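Local structure of transcription regulator (Lactobacillus plantarum WCFS1, 3CLK) at residues D28-E33 and G68-S73; F93-F98 and I236-F241; S107-I112 and Y136-R141; I189-A192 and T196-G199; G244-Q249 and Q266-N271. The protein probably regulates transcription by binding DNA, its two-lobed periplasmic-binding-protein-like part resembling the effector-sensing core of LacI-type repressors. One frame throughout, in Å; residues are numbered along the deposited sequence.

How the interactions relate
Interactions 1 and 4 are buried, largely apolar contacts between a helix and a strand, one in each lobe; their centres lie about 27 Å apart on opposite sides of the chain's centre. Between them, interactions 2, 3 and 5 follow the three connections that link the lobes, and there the chemistry turns mixed: a serine hydroxyl at a ring edge, with a water bridging to a glutamine, in interaction 2, a carboxylate against a methyl in interaction 3, a threonine against an amide and an isoleucine in interaction 5. Interactions 2 and 5 share helix 240-256, which also packs on the helix of interaction 1. Interaction 3 is the one that is only partly buried.

Interaction 1. Residues D28-E33 and G68-S73; sequences DGIQEE and GILLLS
Ile30 and Leu70 meet tip to tip, CD1 of the isoleucine lying 3.5 Å from CD1 of the leucine. The two residues carry most of the roughly 119 Å² buried here, Ile30 contributing 62 Å² and Leu70 37 Å². The isoleucine's CG1 sits anti to its carbonyl carbon (chi1 -68°) and the chain is then extended, so CD1 is pushed straight out from helix 22-34 at the strand. Two further isoleucine atoms close around the same leucine methyl: Leu70 CD1 is 3.8 Å from Ile30 CG1 and 4.0 Å from Ile30 CG2, which places this single branch against the whole end of the isoleucine. Leu72, two residues on and therefore on the same side of strand 68-72, joins with one branch: its CD2 comes to 4.1 Å from Ile30 CD1, the two side chains running antiparallel alongside each other. The CA atoms of Ile30 and Leu70 are 9.1 Å apart, a spacing bridged by the two side chains. This is helix-on-sheet packing in an alpha/beta lobe with a parallel sheet, in which strand 68-72 is an inner strand, bonded through its backbone to 11-15 on one flank and to 91-94 on the other. Further apolar groups complete the layer, Val248 of helix 240-256 and Leu94 touching Ile30, while Ile251 covers Leu70. On the outer surface of the same helix, Asp28 and Gln31 pack against Tyr45 of the second subunit.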
# COMPACT_ATOMS: atom_id res chain seq x y z
N ASP B 28 -7.70 0.41 9.30
CA ASP B 28 -7.41 1.33 10.39
C ASP B 28 -8.72 1.72 11.06
O ASP B 28 -8.79 1.79 12.29
CB ASP B 28 -6.69 2.58 9.88
CG ASP B 28 -5.27 2.31 9.44
OD1 ASP B 28 -4.60 1.45 10.04
OD2 ASP B 28 -4.81 2.97 8.48
N GLY B 29 -9.74 1.97 10.25
CA GLY B 29 -11.04 2.34 10.79
C GLY B 29 -11.65 1.21 11.59
O GLY B 29 -12.25 1.44 12.64
N ILE B 30 -11.50 -0.01 11.09
CA ILE B 30 -12.02 -1.19 11.76
C ILE B 30 -11.27 -1.39 13.07
O ILE B 30 -11.87 -1.61 14.13
CB ILE B 30 -11.84 -2.47 10.90
CG1 ILE B 30 -12.74 -2.39 9.66
CG2 ILE B 30 -12.16 -3.71 11.71
CD1 ILE B 30 -12.53 -3.54 8.70
N GLN B 31 -9.95 -1.31 12.99
CA GLN B 31 -9.10 -1.48 14.16
C GLN B 31 -9.48 -0.51 15.26
O GLN B 31 -9.51 -0.88 16.44
CB GLN B 31 -7.63 -1.31 13.76
CG GLN B 31 -6.64 -1.48 14.91
CD GLN B 31 -6.46 -0.21 15.73
OE1 GLN B 31 -5.82 -0.22 16.78
NE2 GLN B 31 -7.02 0.89 15.24
N GLU B 32 -9.77 0.73 14.90
CA GLU B 32 -10.13 1.73 15.90
C GLU B 32 -11.50 1.51 16.52
O GLU B 32 -11.65 1.59 17.74
CB GLU B 32 -10.07 3.14 15.30
CG GLU B 32 -10.40 4.23 16.30
CD GLU B 32 -9.93 5.59 15.86
OE1 GLU B 32 -8.71 5.74 15.62
OE2 GLU B 32 -10.77 6.51 15.76
N GLU B 33 -12.50 1.23 15.69
CA GLU B 33 -13.85 1.00 16.19
C GLU B 33 -13.89 -0.29 17.00
O GLU B 33 -14.66 -0.42 17.95
CB GLU B 33 -14.84 0.93 15.03
CG GLU B 33 -16.31 0.95 15.42
CD GLU B 33 -16.71 2.23 16.15
OE1 GLU B 33 -16.03 3.27 15.97
OE2 GLU B 33 -17.71 2.20 16.89
N GLY B 68 -18.07 -11.68 14.08
CA GLY B 68 -18.52 -11.03 12.86
C GLY B 68 -17.47 -11.05 11.78
O GLY B 68 -16.27 -11.14 12.06
N ILE B 69 -17.92 -10.96 10.53
CA ILE B 69 -17.01 -10.96 9.39
C ILE B 69 -17.24 -9.76 8.48
O ILE B 69 -18.37 -9.47 8.09
CB ILE B 69 -17.17 -12.24 8.54
CG1 ILE B 69 -16.90 -13.47 9.41
CG2 ILE B 69 -16.20 -12.22 7.36
CD1 ILE B 69 -17.06 -14.78 8.67
N LEU B 70 -16.16 -9.05 8.17
CA LEU B 70 -16.22 -7.89 7.28
C LEU B 70 -15.44 -8.26 6.02
O LEU B 70 -14.29 -8.69 6.09
CB LEU B 70 -15.58 -6.68 7.96
CG LEU B 70 -16.25 -6.23 9.26
CD1 LEU B 70 -15.45 -5.09 9.89
CD2 LEU B 70 -17.67 -5.78 8.97
N LEU B 71 -16.07 -8.11 4.86
CA LEU B 71 -15.40 -8.45 3.61
C LEU B 71 -15.05 -7.19 2.82
O LEU B 71 -15.93 -6.51 2.29
CB LEU B 71 -16.27 -9.39 2.77
CG LEU B 71 -16.61 -10.72 3.46
CD1 LEU B 71 -17.89 -10.55 4.28
CD2 LEU B 71 -16.79 -11.82 2.44
N LEU B 72 -13.76 -6.89 2.78
CA LEU B 72 -13.24 -5.72 2.10
C LEU B 72 -13.15 -5.90 0.59
O LEU B 72 -12.17 -6.42 0.07
CB LEU B 72 -11.86 -5.35 2.65
CG LEU B 72 -11.74 -5.11 4.16
CD1 LEU B 72 -10.47 -4.32 4.45
CD2 LEU B 72 -12.95 -4.35 4.66
N SER B 73 -14.19 -5.46 -0.09
CA SER B 73 -14.25 -5.53 -1.54
C SER B 73 -13.87 -6.91 -2.08
O SER B 73 -12.94 -7.03 -2.89
CB SER B 73 -13.33 -4.47 -2.15
OG SER B 73 -13.61 -4.29 -3.52

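Interaction 2. Residues F93-F98 and I236-F241; sequences FLSMGF and ISQDFF
A serine hydroxyl set against the edge of a phenylalanine is the odd feature here: Ser95 OG lies in the plane of the Phe240 ring, 3.7 Å from CE1 and 4.0 Å from CD1 of that ring. Ser95 has a left-handed backbone (phi 66°, psi 22°) just past the end of strand 91-94, and its OG stands roughly anti to the backbone N (chi1 -150°), directed at helix 240-256. The hydroxyl also binds a water, whose oxygen is 2.6 Å from Ser95 OG. The water in turn accepts a weak bond from Gln238 NE2 at 3.4 Å, bridging the two segments. That amide is held chiefly elsewhere, NE2 by Asp221 OD1 and OE1 by Ser107 OG, which fixes both ends of the flat group. Its aliphatic part is used differently: Gln238 CB lies 3.7 Å above one face of the Phe240 ring, so the ring is touched on a face by one segment and at an edge by the other. Between these two residues the chain folds into an inverse gamma turn centred on Asp239, with a weak bond of 3.1 Å from Phe240 N to Gln238 O, and Asp239 then N-caps the helix through OD1 and Gln242 N. Such a kinked link from strand to helix, facing a strand end, is one of the interlobe crossings of the type I periplasmic-binding-protein fold, beside its cleft.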
# COMPACT_ATOMS: atom_id res chain seq x y z
N PHE B 93 -20.27 -6.47 3.74
CA PHE B 93 -19.25 -6.18 2.74
C PHE B 93 -18.87 -4.70 2.82
O PHE B 93 -19.73 -3.85 3.05
CB PHE B 93 -19.77 -6.49 1.33
CG PHE B 93 -19.85 -7.96 1.01
CD1 PHE B 93 -20.87 -8.75 1.53
CD2 PHE B 93 -18.89 -8.55 0.20
CE1 PHE B 93 -20.94 -10.12 1.23
CE2 PHE B 93 -18.95 -9.91 -0.11
CZ PHE B 93 -19.97 -10.70 0.41
N LEU B 94 -17.59 -4.40 2.64
CA LEU B 94 -17.10 -3.03 2.67
C LEU B 94 -16.45 -2.64 1.34
O LEU B 94 -15.76 -3.46 0.71
CB LEU B 94 -16.08 -2.83 3.80
CG LEU B 94 -16.50 -3.14 5.24
CD1 LEU B 94 -15.36 -2.83 6.20
CD2 LEU B 94 -17.73 -2.32 5.59
N SER B 95 -16.68 -1.40 0.92
CA SER B 95 -16.13 -0.83 -0.31
C SER B 95 -16.63 -1.48 -1.60
O SER B 95 -15.97 -1.39 -2.64
CB SER B 95 -14.60 -0.91 -0.25
OG SER B 95 -14.03 0.15 -0.99
N MSE B 96 -17.79 -2.12 -1.53
CA MSE B 96 -18.37 -2.76 -2.71
C MSE B 96 -19.89 -2.84 -2.59
O MSE B 96 -20.42 -3.21 -1.54
CB MSE B 96 -17.79 -4.17 -2.87
CG MSE B 96 -18.29 -4.94 -4.09
SE MSE B 96 -17.54 -6.73 -4.18
CE MSE B 96 -15.91 -6.31 -5.14
N GLY B 97 -20.59 -2.49 -3.66
CA GLY B 97 -22.04 -2.54 -3.66
C GLY B 97 -22.53 -3.76 -4.43
O GLY B 97 -21.75 -4.42 -5.12
N PHE B 98 -23.82 -4.05 -4.32
CA PHE B 98 -24.41 -5.20 -4.99
C PHE B 98 -25.82 -4.90 -5.48
O PHE B 98 -26.49 -4.00 -4.97
CB PHE B 98 -24.47 -6.39 -4.02
CG PHE B 98 -23.13 -6.84 -3.55
CD1 PHE B 98 -22.34 -7.67 -4.34
CD2 PHE B 98 -22.64 -6.44 -2.31
CE1 PHE B 98 -21.09 -8.10 -3.90
CE2 PHE B 98 -21.40 -6.86 -1.86
CZ PHE B 98 -20.62 -7.69 -2.65
N ILE B 236 -11.42 12.09 -6.28
CA ILE B 236 -12.74 11.94 -5.70
C ILE B 236 -12.35 10.94 -4.63
O ILE B 236 -12.06 9.77 -4.92
CB ILE B 236 -13.74 11.32 -6.69
CG1 ILE B 236 -14.01 12.30 -7.83
CG2 ILE B 236 -15.05 10.98 -5.97
CD1 ILE B 236 -14.51 13.67 -7.38
N SER B 237 -12.28 11.41 -3.39
CA SER B 237 -11.84 10.58 -2.29
C SER B 237 -12.97 9.84 -1.60
O SER B 237 -14.03 10.40 -1.35
CB SER B 237 -11.09 11.44 -1.28
OG SER B 237 -10.07 12.16 -1.93
N GLN B 238 -12.72 8.56 -1.32
CA GLN B 238 -13.70 7.72 -0.65
C GLN B 238 -13.31 7.73 0.82
O GLN B 238 -12.13 7.78 1.15
CB GLN B 238 -13.65 6.27 -1.17
CG GLN B 238 -13.92 6.11 -2.65
CD GLN B 238 -14.18 4.66 -3.03
OE1 GLN B 238 -15.13 4.05 -2.55
NE2 GLN B 238 -13.32 4.10 -3.88
N ASP B 239 -14.30 7.67 1.70
CA ASP B 239 -14.01 7.67 3.12
C ASP B 239 -13.89 6.23 3.60
O ASP B 239 -14.75 5.74 4.32
CB ASP B 239 -15.12 8.38 3.89
CG ASP B 239 -14.72 8.71 5.32
OD1 ASP B 239 -13.80 8.05 5.84
OD2 ASP B 239 -15.32 9.62 5.91
N PHE B 240 -12.80 5.57 3.19
CA PHE B 240 -12.54 4.18 3.56
C PHE B 240 -12.54 3.99 5.08
O PHE B 240 -13.07 3.01 5.59
CB PHE B 240 -11.18 3.73 3.01
CG PHE B 240 -11.07 3.80 1.51
CD1 PHE B 240 -11.89 3.01 0.70
CD2 PHE B 240 -10.13 4.63 0.90
CE1 PHE B 240 -11.78 3.05 -0.70
CE2 PHE B 240 -10.01 4.67 -0.50
CZ PHE B 240 -10.83 3.89 -1.29
N PHE B 241 -11.94 4.94 5.79
CA PHE B 241 -11.86 4.85 7.24
C PHE B 241 -13.27 4.68 7.81
O PHE B 241 -13.52 3.76 8.60
CB PHE B 241 -11.24 6.13 7.81
CG PHE B 241 -10.88 6.02 9.27
CD1 PHE B 241 -9.65 5.50 9.66
CD2 PHE B 241 -11.77 6.43 10.25
CE1 PHE B 241 -9.31 5.40 11.01
CE2 PHE B 241 -11.45 6.33 11.61
CZ PHE B 241 -10.21 5.81 11.98
O HOH W 1 -13.90 0.82 -3.51

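Interaction 3. Residues S107-I112 and Y136-R141; sequences SDDEDI and YPYTGR
At the starts of two helices, 109-121 and 138-153, Asp109 and Thr139 face each other, their CA atoms 6.2 Å apart. The aspartate's CG is anti to its carbonyl carbon (chi1 -73°), which carries the carboxylate across the gap, where the two side chains cross obliquely. OD1 lies 3.6 Å from Thr139 CG2, so it is the methyl and not the hydroxyl of the threonine that is turned to the acid. On the backbone side, Asp109 CB is 3.8 Å from Thr139 O. The polar pull on the carboxylate comes from Arg143, one turn along helix 138-153, whose NE forms a salt bridge with OD1 and would be expected to favour the charged form. In the type I periplasmic-binding-protein fold this region is where one interlobe connection leaves strand 104-106 and enters a helix of the other lobe. The start of helix 109-121 is capped: Asp108 accepts from Asp111 N through OD1 at 3.0 Å, a nearly straight bond (165° at the hydrogen) that meets the carboxylate from 58° above its plane. Tyr138 also touches the first lobe: its CE1 packs 3.6 Å from the carbonyl carbon of Phe98, and its CE2 stands a long 4.2 Å from Asp109 OD2. Glu110 adds a second ionic tie between the helices, OE2 bridging to Lys149 NZ.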
# COMPACT_ATOMS: atom_id res chain seq x y z
N SER B 107 -19.22 3.35 -1.19
CA SER B 107 -19.53 4.62 -1.82
C SER B 107 -20.56 4.37 -2.90
O SER B 107 -20.79 3.22 -3.30
CB SER B 107 -18.28 5.22 -2.48
OG SER B 107 -17.28 5.54 -1.53
N ASP B 108 -21.20 5.44 -3.36
CA ASP B 108 -22.17 5.34 -4.43
C ASP B 108 -21.31 5.39 -5.69
O ASP B 108 -20.91 6.47 -6.13
CB ASP B 108 -23.12 6.53 -4.40
CG ASP B 108 -24.19 6.44 -5.46
OD1 ASP B 108 -23.89 5.99 -6.59
OD2 ASP B 108 -25.33 6.83 -5.17
N ASP B 109 -21.00 4.23 -6.25
CA ASP B 109 -20.14 4.17 -7.42
C ASP B 109 -20.62 5.01 -8.58
O ASP B 109 -19.82 5.68 -9.24
CB ASP B 109 -19.93 2.72 -7.87
CG ASP B 109 -19.02 1.95 -6.94
OD1 ASP B 109 -17.83 2.33 -6.84
OD2 ASP B 109 -19.48 0.99 -6.31
N GLU B 110 -21.91 5.00 -8.86
CA GLU B 110 -22.39 5.81 -9.96
C GLU B 110 -22.08 7.27 -9.68
O GLU B 110 -21.62 8.00 -10.56
CB GLU B 110 -23.89 5.63 -10.18
CG GLU B 110 -24.35 6.32 -11.46
CD GLU B 110 -25.84 6.22 -11.72
OE1 GLU B 110 -26.40 5.11 -11.57
OE2 GLU B 110 -26.44 7.25 -12.08
N ASP B 111 -22.32 7.72 -8.45
CA ASP B 111 -22.06 9.11 -8.09
C ASP B 111 -20.57 9.42 -8.14
O ASP B 111 -20.18 10.56 -8.35
CB ASP B 111 -22.63 9.44 -6.71
CG ASP B 111 -22.71 10.93 -6.45
OD1 ASP B 111 -23.23 11.66 -7.32
OD2 ASP B 111 -22.24 11.39 -5.39
N ILE B 112 -19.72 8.40 -7.94
CA ILE B 112 -18.28 8.63 -8.02
C ILE B 112 -17.95 9.02 -9.45
O ILE B 112 -17.28 10.02 -9.69
CB ILE B 112 -17.46 7.37 -7.64
CG1 ILE B 112 -17.49 7.17 -6.12
CG2 ILE B 112 -16.01 7.52 -8.15
CD1 ILE B 112 -16.61 6.04 -5.62
N TYR B 136 -17.29 -4.88 -16.41
CA TYR B 136 -18.30 -5.93 -16.20
C TYR B 136 -18.94 -5.98 -14.81
O TYR B 136 -20.16 -5.92 -14.69
CB TYR B 136 -17.70 -7.31 -16.52
CG TYR B 136 -17.08 -7.40 -17.89
CD1 TYR B 136 -17.84 -7.21 -19.04
CD2 TYR B 136 -15.71 -7.66 -18.04
CE1 TYR B 136 -17.27 -7.27 -20.31
CE2 TYR B 136 -15.13 -7.72 -19.31
CZ TYR B 136 -15.91 -7.53 -20.44
OH TYR B 136 -15.33 -7.60 -21.68
N PRO B 137 -18.13 -6.11 -13.75
CA PRO B 137 -18.71 -6.16 -12.40
C PRO B 137 -19.47 -4.90 -11.98
O PRO B 137 -19.30 -3.82 -12.55
CB PRO B 137 -17.49 -6.44 -11.52
CG PRO B 137 -16.36 -5.82 -12.28
CD PRO B 137 -16.66 -6.21 -13.71
N TYR B 138 -20.32 -5.07 -10.96
CA TYR B 138 -21.15 -4.01 -10.40
C TYR B 138 -20.42 -2.67 -10.20
O TYR B 138 -20.88 -1.63 -10.67
CB TYR B 138 -21.69 -4.47 -9.04
CG TYR B 138 -22.54 -3.44 -8.33
CD1 TYR B 138 -23.93 -3.42 -8.51
CD2 TYR B 138 -21.97 -2.50 -7.49
CE1 TYR B 138 -24.72 -2.47 -7.86
CE2 TYR B 138 -22.74 -1.55 -6.83
CZ TYR B 138 -24.11 -1.54 -7.03
OH TYR B 138 -24.88 -0.62 -6.37
N THR B 139 -19.31 -2.71 -9.48
CA THR B 139 -18.51 -1.52 -9.21
C THR B 139 -18.23 -0.72 -10.48
O THR B 139 -18.62 0.44 -10.60
CB THR B 139 -17.16 -1.89 -8.57
OG1 THR B 139 -17.38 -2.59 -7.34
CG2 THR B 139 -16.34 -0.64 -8.30
N GLY B 140 -17.54 -1.35 -11.42
CA GLY B 140 -17.20 -0.70 -12.67
C GLY B 140 -18.39 -0.26 -13.48
O GLY B 140 -18.39 0.82 -14.06
N ARG B 141 -19.41 -1.11 -13.54
CA ARG B 141 -20.62 -0.78 -14.29
C ARG B 141 -21.23 0.53 -13.80
O ARG B 141 -21.58 1.39 -14.61
CB ARG B 141 -21.66 -1.89 -14.14
CG ARG B 141 -23.03 -1.60 -14.74
CD ARG B 141 -22.97 -1.46 -16.25
NE ARG B 141 -22.74 -0.08 -16.69
CZ ARG B 141 -22.02 0.26 -17.76
NH1 ARG B 141 -21.45 -0.69 -18.50
NH2 ARG B 141 -21.89 1.53 -18.09

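Interaction 4. Residues I189-A192 and T196-G199; sequences IIAA and TAIG
Ala191 and Ala197 press together where strand 188-191 runs past helix 194-206, the first strand and the helix of the beta-alpha-beta unit that ends in strand 216-219. The two methyls are 3.4 Å apart, CB to CB, and Ala191 CB is also 3.5 Å from Ala197 CA. Both spacings are tighter than ordinary van der Waals contact, and with CA atoms only 4.9 Å apart the helix start comes very close to the strand end at this pair; small side chains on both sides are what make so close an approach possible. Packing relaxes toward the turn. There Thr196 presents its CG2, which is 4.1 Å from Ala191 CB and 3.9 Å from Ala192 N, so a methyl rests against a peptide nitrogen without gripping it. Looser still, Ala192 CB is 4.4 Å from Thr196 OG1. This slack end is not a solvent face, because all four residues are buried: Ile133 and Tyr168 touch Ala192, and Ser172 of helix 170-180 reaches Thr196. Ile198, whose CB points away from the strand, packs on Ile228 of the second subunit. The Thr196 hydroxyl is engaged away from Ala191 and Ala192: with OG1 anti to the carbonyl carbon (chi1 -69°), it bonds to Ser169 O and to Ser193 OG.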
# COMPACT_ATOMS: atom_id res chain seq x y z
N ILE B 189 -8.96 13.19 -18.26
CA ILE B 189 -9.08 11.74 -18.10
C ILE B 189 -9.37 11.39 -16.64
O ILE B 189 -8.75 11.92 -15.72
CB ILE B 189 -7.80 11.02 -18.54
CG1 ILE B 189 -7.57 11.23 -20.04
CG2 ILE B 189 -7.89 9.52 -18.22
CD1 ILE B 189 -6.23 10.68 -20.52
N ILE B 190 -10.34 10.50 -16.45
CA ILE B 190 -10.72 10.03 -15.14
C ILE B 190 -10.05 8.67 -14.96
O ILE B 190 -10.17 7.78 -15.81
CB ILE B 190 -12.25 9.86 -15.03
CG1 ILE B 190 -12.93 11.21 -15.28
CG2 ILE B 190 -12.63 9.29 -13.67
CD1 ILE B 190 -14.41 11.17 -15.17
N ALA B 191 -9.31 8.52 -13.86
CA ALA B 191 -8.62 7.27 -13.60
C ALA B 191 -9.44 6.40 -12.67
O ALA B 191 -10.01 6.88 -11.70
CB ALA B 191 -7.24 7.54 -13.00
N ALA B 192 -9.48 5.10 -12.97
CA ALA B 192 -10.23 4.13 -12.19
C ALA B 192 -9.75 4.01 -10.75
O ALA B 192 -10.49 3.58 -9.88
CB ALA B 192 -10.18 2.75 -12.87
N THR B 196 -3.89 3.64 -11.07
CA THR B 196 -4.16 3.77 -12.50
C THR B 196 -3.80 5.20 -12.93
O THR B 196 -3.20 5.42 -13.98
CB THR B 196 -5.65 3.45 -12.80
OG1 THR B 196 -5.88 2.05 -12.60
CG2 THR B 196 -6.01 3.81 -14.26
N ALA B 197 -4.14 6.17 -12.09
CA ALA B 197 -3.84 7.57 -12.39
C ALA B 197 -2.34 7.80 -12.50
O ALA B 197 -1.88 8.58 -13.34
CB ALA B 197 -4.42 8.46 -11.30
N ILE B 198 -1.56 7.12 -11.67
CA ILE B 198 -0.13 7.33 -11.74
C ILE B 198 0.40 6.79 -13.07
O ILE B 198 1.26 7.41 -13.69
CB ILE B 198 0.59 6.67 -10.54
CG1 ILE B 198 0.06 7.26 -9.23
CG2 ILE B 198 2.10 6.96 -10.61
CD1 ILE B 198 0.73 6.68 -8.00
N GLY B 199 -0.15 5.66 -13.53
CA GLY B 199 0.28 5.10 -14.80
C GLY B 199 -0.06 6.04 -15.95
O GLY B 199 0.74 6.26 -16.87

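Interaction 5. Residues G244-Q249 and Q266-N271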
# COMPACT_ATOMS: atom_id res chain seq x y z
N GLY B 244 -14.87 1.39 7.48
CA GLY B 244 -14.40 0.47 8.49
C GLY B 244 -15.04 0.69 9.84
O GLY B 244 -15.34 -0.26 10.57
N VAL B 245 -15.24 1.96 10.19
CA VAL B 245 -15.87 2.31 11.46
C VAL B 245 -17.30 1.78 11.47
O VAL B 245 -17.69 1.04 12.37
CB VAL B 245 -15.90 3.84 11.66
CG1 VAL B 245 -16.74 4.19 12.90
CG2 VAL B 245 -14.49 4.36 11.83
N THR B 246 -18.07 2.16 10.46
CA THR B 246 -19.46 1.75 10.32
C THR B 246 -19.61 0.23 10.28
O THR B 246 -20.53 -0.34 10.88
CB THR B 246 -20.08 2.36 9.05
OG1 THR B 246 -19.88 3.78 9.06
CG2 THR B 246 -21.57 2.07 8.97
N GLY B 247 -18.70 -0.42 9.56
CA GLY B 247 -18.75 -1.87 9.46
C GLY B 247 -18.78 -2.52 10.83
O GLY B 247 -19.62 -3.36 11.11
N VAL B 248 -17.86 -2.12 11.70
CA VAL B 248 -17.82 -2.68 13.04
C VAL B 248 -19.08 -2.33 13.83
O VAL B 248 -19.51 -3.11 14.68
CB VAL B 248 -16.58 -2.18 13.82
CG1 VAL B 248 -16.63 -2.67 15.26
CG2 VAL B 248 -15.32 -2.68 13.14
N GLN B 249 -19.68 -1.18 13.55
CA GLN B 249 -20.89 -0.78 14.26
C GLN B 249 -22.09 -1.64 13.85
O GLN B 249 -23.04 -1.79 14.62
CB GLN B 249 -21.20 0.71 14.01
CG GLN B 249 -20.13 1.65 14.55
CD GLN B 249 -20.49 3.11 14.41
OE1 GLN B 249 -20.89 3.56 13.34
NE2 GLN B 249 -20.35 3.87 15.49
N GLN B 266 -25.65 0.57 2.82
CA GLN B 266 -25.43 2.00 3.02
C GLN B 266 -24.36 2.62 2.10
O GLN B 266 -23.40 1.96 1.71
CB GLN B 266 -25.03 2.22 4.47
CG GLN B 266 -25.25 3.61 5.01
CD GLN B 266 -24.79 3.72 6.45
OE1 GLN B 266 -24.95 2.78 7.23
NE2 GLN B 266 -24.22 4.87 6.81
N PHE B 267 -24.55 3.90 1.78
CA PHE B 267 -23.60 4.62 0.94
C PHE B 267 -22.90 5.68 1.77
O PHE B 267 -23.54 6.48 2.43
CB PHE B 267 -24.30 5.32 -0.23
CG PHE B 267 -24.69 4.41 -1.36
CD1 PHE B 267 -23.89 3.32 -1.70
CD2 PHE B 267 -25.83 4.67 -2.11
CE1 PHE B 267 -24.21 2.51 -2.79
CE2 PHE B 267 -26.16 3.87 -3.20
CZ PHE B 267 -25.36 2.79 -3.54
N ILE B 268 -21.57 5.67 1.73
CA ILE B 268 -20.79 6.66 2.46
C ILE B 268 -20.44 7.74 1.44
O ILE B 268 -19.88 7.44 0.38
CB ILE B 268 -19.48 6.05 3.01
CG1 ILE B 268 -19.80 4.85 3.91
CG2 ILE B 268 -18.71 7.11 3.81
CD1 ILE B 268 -20.54 5.21 5.20
N PRO B 269 -20.78 9.00 1.73
CA PRO B 269 -20.49 10.11 0.81
C PRO B 269 -19.01 10.21 0.44
O PRO B 269 -18.13 9.84 1.22
CB PRO B 269 -20.97 11.34 1.59
CG PRO B 269 -22.05 10.79 2.49
CD PRO B 269 -21.43 9.50 2.96
N VAL B 270 -18.74 10.68 -0.78
CA VAL B 270 -17.37 10.89 -1.24
C VAL B 270 -17.21 12.40 -1.41
O VAL B 270 -18.20 13.13 -1.52
CB VAL B 270 -17.08 10.22 -2.60
CG1 VAL B 270 -17.24 8.71 -2.50
CG2 VAL B 270 -17.97 10.81 -3.68
N ASN B 271 -15.97 12.86 -1.45
CA ASN B 271 -15.71 14.29 -1.60
C ASN B 271 -14.50 14.57 -2.47
O ASN B 271 -13.46 13.95 -2.32
CB ASN B 271 -15.48 14.93 -0.23
CG ASN B 271 -16.62 14.70 0.72
OD1 ASN B 271 -16.82 13.59 1.21
ND2 ASN B 271 -17.39 15.75 0.98
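Gln266, still within strand 265-267, meets Thr246 of helix 240-256 from the opposite direction, its OE1 3.9 Å from the threonine's CG2. CG stands nearly anti to the backbone N (chi1 -158°) and the chain is extended beyond it, which spans the gap to the helix; the partner is a methyl, so the touch is van der Waals in kind. Backbone bonds to Phe104 and Ser106 keep this residue in the parallel sheet. Phe267 turns to the other side, where its ring packs on Asp108. Ile268 returns to the helix: its CD1 passes alongside Thr246, 4.2 Å from OG1, a loose meeting across CA atoms 9.4 Å apart. The hydroxyl's own partner is Gln242 NE2, one turn earlier in the same helix. Ile268 CG2 also packs 3.8 Å from Asp239 CB, touching the residue that caps this helix, and Ile105 flanks both Ile268 and Thr246. After Pro269 the chain leaves the first lobe. Val270 lays CG2 3.7 Å from Ile236 CG2 in the second. At Asn271 the chain joins that lobe's sheet: Asn271 O probably accepts a hydrogen bond from Ser237 N, with strand 271-273 antiparallel to 234-237. A chain that ends one sheet, crosses over and edges the other is characteristic of the interlobe hinge in the type I periplasmic-binding-protein fold, as in LacI-type regulators.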